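Local structure of apical membrane antigen AMA1 (Toxoplasma gondii ME49, 4YIV) at residues Thr250-Thr255 with Ser316-Asp321. The protein takes part in host-cell invasion as a microneme protein of the moving junction, the ring-like structure formed between the membranes of parasite and target cell. Sequence-based numbering, arbitrary orientation.
Sequences TELTDT and SDQVPD. With NAG (2-acetamido-2-deoxy-beta-D-glucopyranose), chain B.
At the end of strand 311-316, next to the outermost strand 256-259 of an antiparallel sheet, an ST turn at Ser316 faces the type I beta turn Leu252-Thr255, and two waters bridge Asp254 and Thr255 to Ser316 and Asp317. The ST turn is defined by Gln318 N donating to Ser316 OG at 2.9 Å, nearly straight at 165°; with OG anti to the backbone N (chi1 173°), Ser316 OG is also hydrogen-bonded to the first water at 2.6 Å. That water donates to Asp254 OD1 (2.7 Å) and Thr255 OG1, whose further hydrogen bond is with Tyr249 O. Both turns belong to the PAN-type AMA1 ectodomain, flanking strands 256-259 and 311-316, adjacent in one five-stranded sheet. The second water accepts from Asp317 N at 3.1 Å and can donate to Asp254 O and, weakly, to Asp254 OD2, though its two hydrogens cannot serve every acceptor in reach at once. Direct contact is sparse: 184 Å² is buried in all. The carboxylates of Asp254 and Asp317 have planes 61° apart, with OD2 of Asp254 3.6 Å from OD1 of Asp317, a close approach of like charges. Alongside, Leu252 CD1 packs against the aliphatic Gln318 CG at 4.2 Å, and both side chains touch Val240 of strand 236-242.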
ATOM      1  N   THR A 250      22.001   1.764   5.168  1.00 32.89           N
ATOM      2  CA  THR A 250      22.716   1.889   6.432  1.00 34.74           C
ATOM      3  C   THR A 250      23.916   2.839   6.300  1.00 36.31           C
ATOM      4  O   THR A 250      24.489   3.246   7.300  1.00 35.70           O
ATOM      5  CB  THR A 250      23.214   0.541   6.971  1.00 36.22           C
ATOM      6  OG1 THR A 250      24.163  -0.034   6.060  1.00 36.58           O
ATOM      7  CG2 THR A 250      22.053  -0.399   7.222  1.00 33.76           C
ATOM      8  N   GLU A 251      24.276   3.189   5.072  1.00 36.40           N
ATOM      9  CA  GLU A 251      25.420   4.059   4.816  1.00 40.09           C
ATOM     10  C   GLU A 251      25.023   5.517   4.659  1.00 44.18           C
ATOM     11  O   GLU A 251      25.888   6.374   4.520  1.00 45.63           O
ATOM     12  CB  GLU A 251      26.168   3.618   3.548  1.00 44.99           C
ATOM     13  CG  GLU A 251      26.889   2.287   3.684  1.00 43.70           C
ATOM     14  CD  GLU A 251      28.007   2.128   2.654  1.00 55.63           C
ATOM     15  OE1 GLU A 251      28.888   3.020   2.578  1.00 57.55           O
ATOM     16  OE2 GLU A 251      27.996   1.122   1.914  1.00 53.66           O
ATOM     17  N   LEU A 252      23.721   5.798   4.643  1.00 39.60           N
ATOM     18  CA  LEU A 252      23.252   7.155   4.415  1.00 38.61           C
ATOM     19  C   LEU A 252      22.981   7.811   5.761  1.00 38.66           C
ATOM     20  O   LEU A 252      22.572   7.152   6.720  1.00 36.68           O
ATOM     21  CB  LEU A 252      21.997   7.172   3.526  1.00 34.66           C
ATOM     22  CG  LEU A 252      22.083   6.412   2.196  1.00 35.94           C
ATOM     23  CD1 LEU A 252      20.746   6.520   1.473  1.00 36.15           C
ATOM     24  CD2 LEU A 252      23.230   6.910   1.309  1.00 44.32           C
ATOM     25  N   THR A 253      23.205   9.118   5.841  1.00 38.56           N
ATOM     26  CA  THR A 253      23.100   9.821   7.125  1.00 42.10           C
ATOM     27  C   THR A 253      21.666   9.978   7.620  1.00 35.74           C
ATOM     28  O   THR A 253      21.412   9.930   8.825  1.00 41.20           O
ATOM     29  CB  THR A 253      23.759  11.224   7.038  1.00 50.39           C
ATOM     30  OG1 THR A 253      25.138  11.065   6.693  1.00 59.13           O
ATOM     31  CG2 THR A 253      23.686  11.955   8.379  1.00 51.32           C
ATOM     32  N   ASP A 254      20.717  10.162   6.711  1.00 33.74           N
ATOM     33  CA  ASP A 254      19.336  10.393   7.129  1.00 35.01           C
ATOM     34  C   ASP A 254      18.538   9.085   7.268  1.00 36.35           C
ATOM     35  O   ASP A 254      17.321   9.105   7.434  1.00 32.01           O
ATOM     36  CB  ASP A 254      18.637  11.333   6.150  1.00 35.36           C
ATOM     37  CG  ASP A 254      18.530  10.750   4.750  1.00 47.83           C
ATOM     38  OD1 ASP A 254      19.411   9.946   4.357  1.00 44.76           O
ATOM     39  OD2 ASP A 254      17.562  11.100   4.038  1.00 57.00           O
ATOM     40  N   THR A 255      19.212   7.945   7.212  1.00 29.55           N
ATOM     41  CA  THR A 255      18.528   6.686   7.487  1.00 27.30           C
ATOM     42  C   THR A 255      18.230   6.482   8.970  1.00 26.11           C
ATOM     43  O   THR A 255      19.053   6.726   9.836  1.00 29.47           O
ATOM     44  CB  THR A 255      19.358   5.494   6.947  1.00 28.39           C
ATOM     45  OG1 THR A 255      19.464   5.651   5.525  1.00 27.60           O
ATOM     46  CG2 THR A 255      18.670   4.166   7.278  1.00 27.74           C
ATOM     47  N   SER A 316      14.234   4.619   5.073  1.00 21.69           N
ATOM     48  CA  SER A 316      14.671   5.784   4.291  1.00 25.13           C
ATOM     49  C   SER A 316      13.549   6.314   3.404  1.00 24.17           C
ATOM     50  O   SER A 316      12.635   5.559   3.056  1.00 25.47           O
ATOM     51  CB  SER A 316      15.873   5.397   3.437  1.00 28.31           C
ATOM     52  OG  SER A 316      16.223   6.438   2.564  1.00 30.21           O
ATOM     53  N   ASP A 317      13.604   7.602   3.045  1.00 23.51           N
ATOM     54  CA  ASP A 317      12.701   8.183   2.058  1.00 23.67           C
ATOM     55  C   ASP A 317      13.352   8.273   0.683  1.00 26.15           C
ATOM     56  O   ASP A 317      12.772   8.828  -0.249  1.00 27.79           O
ATOM     57  CB  ASP A 317      12.210   9.571   2.498  1.00 28.23           C
ATOM     58  CG  ASP A 317      13.343  10.594   2.653  1.00 40.48           C
ATOM     59  OD1 ASP A 317      14.509  10.251   2.372  1.00 34.17           O
ATOM     60  OD2 ASP A 317      13.055  11.757   3.046  1.00 39.32           O
ATOM     61  N   GLN A 318      14.552   7.719   0.556  1.00 28.31           N
ATOM     62  CA  GLN A 318      15.242   7.685  -0.740  1.00 29.48           C
ATOM     63  C   GLN A 318      14.752   6.541  -1.634  1.00 26.51           C
ATOM     64  O   GLN A 318      14.905   5.356  -1.296  1.00 28.40           O
ATOM     65  CB  GLN A 318      16.756   7.561  -0.516  1.00 34.73           C
ATOM     66  CG  GLN A 318      17.386   8.766   0.197  1.00 37.65           C
ATOM     67  CD  GLN A 318      17.388  10.022  -0.673  1.00 50.28           C
ATOM     68  OE1 GLN A 318      16.910  11.078  -0.252  1.00 55.38           O
ATOM     69  NE2 GLN A 318      17.929   9.909  -1.897  1.00 48.77           N
ATOM     70  N   VAL A 319      14.136   6.895  -2.753  1.00 26.88           N
ATOM     71  CA  VAL A 319      13.699   5.905  -3.728  1.00 28.11           C
ATOM     72  C   VAL A 319      14.915   5.075  -4.142  1.00 34.26           C
ATOM     73  O   VAL A 319      15.941   5.629  -4.541  1.00 33.14           O
ATOM     74  CB  VAL A 319      13.052   6.567  -4.945  1.00 32.34           C
ATOM     75  CG1 VAL A 319      12.740   5.535  -6.026  1.00 28.90           C
ATOM     76  CG2 VAL A 319      11.779   7.290  -4.535  1.00 32.57           C
ATOM     77  N   PRO A 320      14.827   3.744  -4.023  1.00 31.05           N
ATOM     78  CA  PRO A 320      16.015   2.979  -4.417  1.00 32.12           C
ATOM     79  C   PRO A 320      16.281   3.002  -5.937  1.00 31.31           C
ATOM     80  O   PRO A 320      15.365   3.010  -6.779  1.00 29.41           O
ATOM     81  CB  PRO A 320      15.693   1.558  -3.928  1.00 33.46           C
ATOM     82  CG  PRO A 320      14.253   1.497  -3.797  1.00 34.64           C
ATOM     83  CD  PRO A 320      13.762   2.882  -3.480  1.00 29.75           C
ATOM     84  N   ASP A 321      17.563   3.036  -6.290  1.00 35.31           N
ATOM     85  CA  ASP A 321      17.934   2.946  -7.700  1.00 34.63           C
ATOM     86  C   ASP A 321      19.026   1.906  -7.895  1.00 34.30           C
ATOM     87  O   ASP A 321      19.546   1.745  -8.995  1.00 42.19           O
ATOM     88  CB  ASP A 321      18.343   4.330  -8.262  1.00 36.50           C
ATOM     89  CG  ASP A 321      19.610   4.891  -7.649  1.00 38.40           C
ATOM     90  OD1 ASP A 321      20.341   4.178  -6.925  1.00 37.70           O
ATOM     91  OD2 ASP A 321      19.872   6.081  -7.911  1.00 47.50           O
TER
HETATM   92  C1  NAG B 501      11.318   8.604  -9.003  1.00 43.94           C
HETATM   93  C2  NAG B 501      12.660   9.122  -9.510  1.00 45.99           C
HETATM   94  C3  NAG B 501      12.714  10.643  -9.485  1.00 44.26           C
HETATM   95  C4  NAG B 501      11.503  11.213 -10.206  1.00 46.70           C
HETATM   96  C5  NAG B 501      10.224  10.639  -9.611  1.00 47.63           C
HETATM   97  C6  NAG B 501       8.997  11.186 -10.332  1.00 42.92           C
HETATM   98  C7  NAG B 501      14.224   7.358  -8.934  1.00 41.61           C
HETATM   99  C8  NAG B 501      15.239   6.870  -7.944  1.00 37.97           C
HETATM  100  N2  NAG B 501      13.739   8.576  -8.709  1.00 42.39           N
HETATM  101  O3  NAG B 501      13.912  11.092 -10.128  1.00 54.61           O
HETATM  102  O4  NAG B 501      11.495  12.639 -10.077  1.00 56.28           O
HETATM  103  O5  NAG B 501      10.232   9.215  -9.703  1.00 42.01           O
HETATM  104  O6  NAG B 501       8.978  10.698 -11.678  1.00 47.36           O
HETATM  105  O7  NAG B 501      13.867   6.683  -9.886  1.00 50.33           O
HETATM  106  O   HOH W   1      18.197   7.534   3.898  1.00 32.11           O
HETATM  107  O   HOH W   2      15.522   9.156   4.924  1.00 37.40           O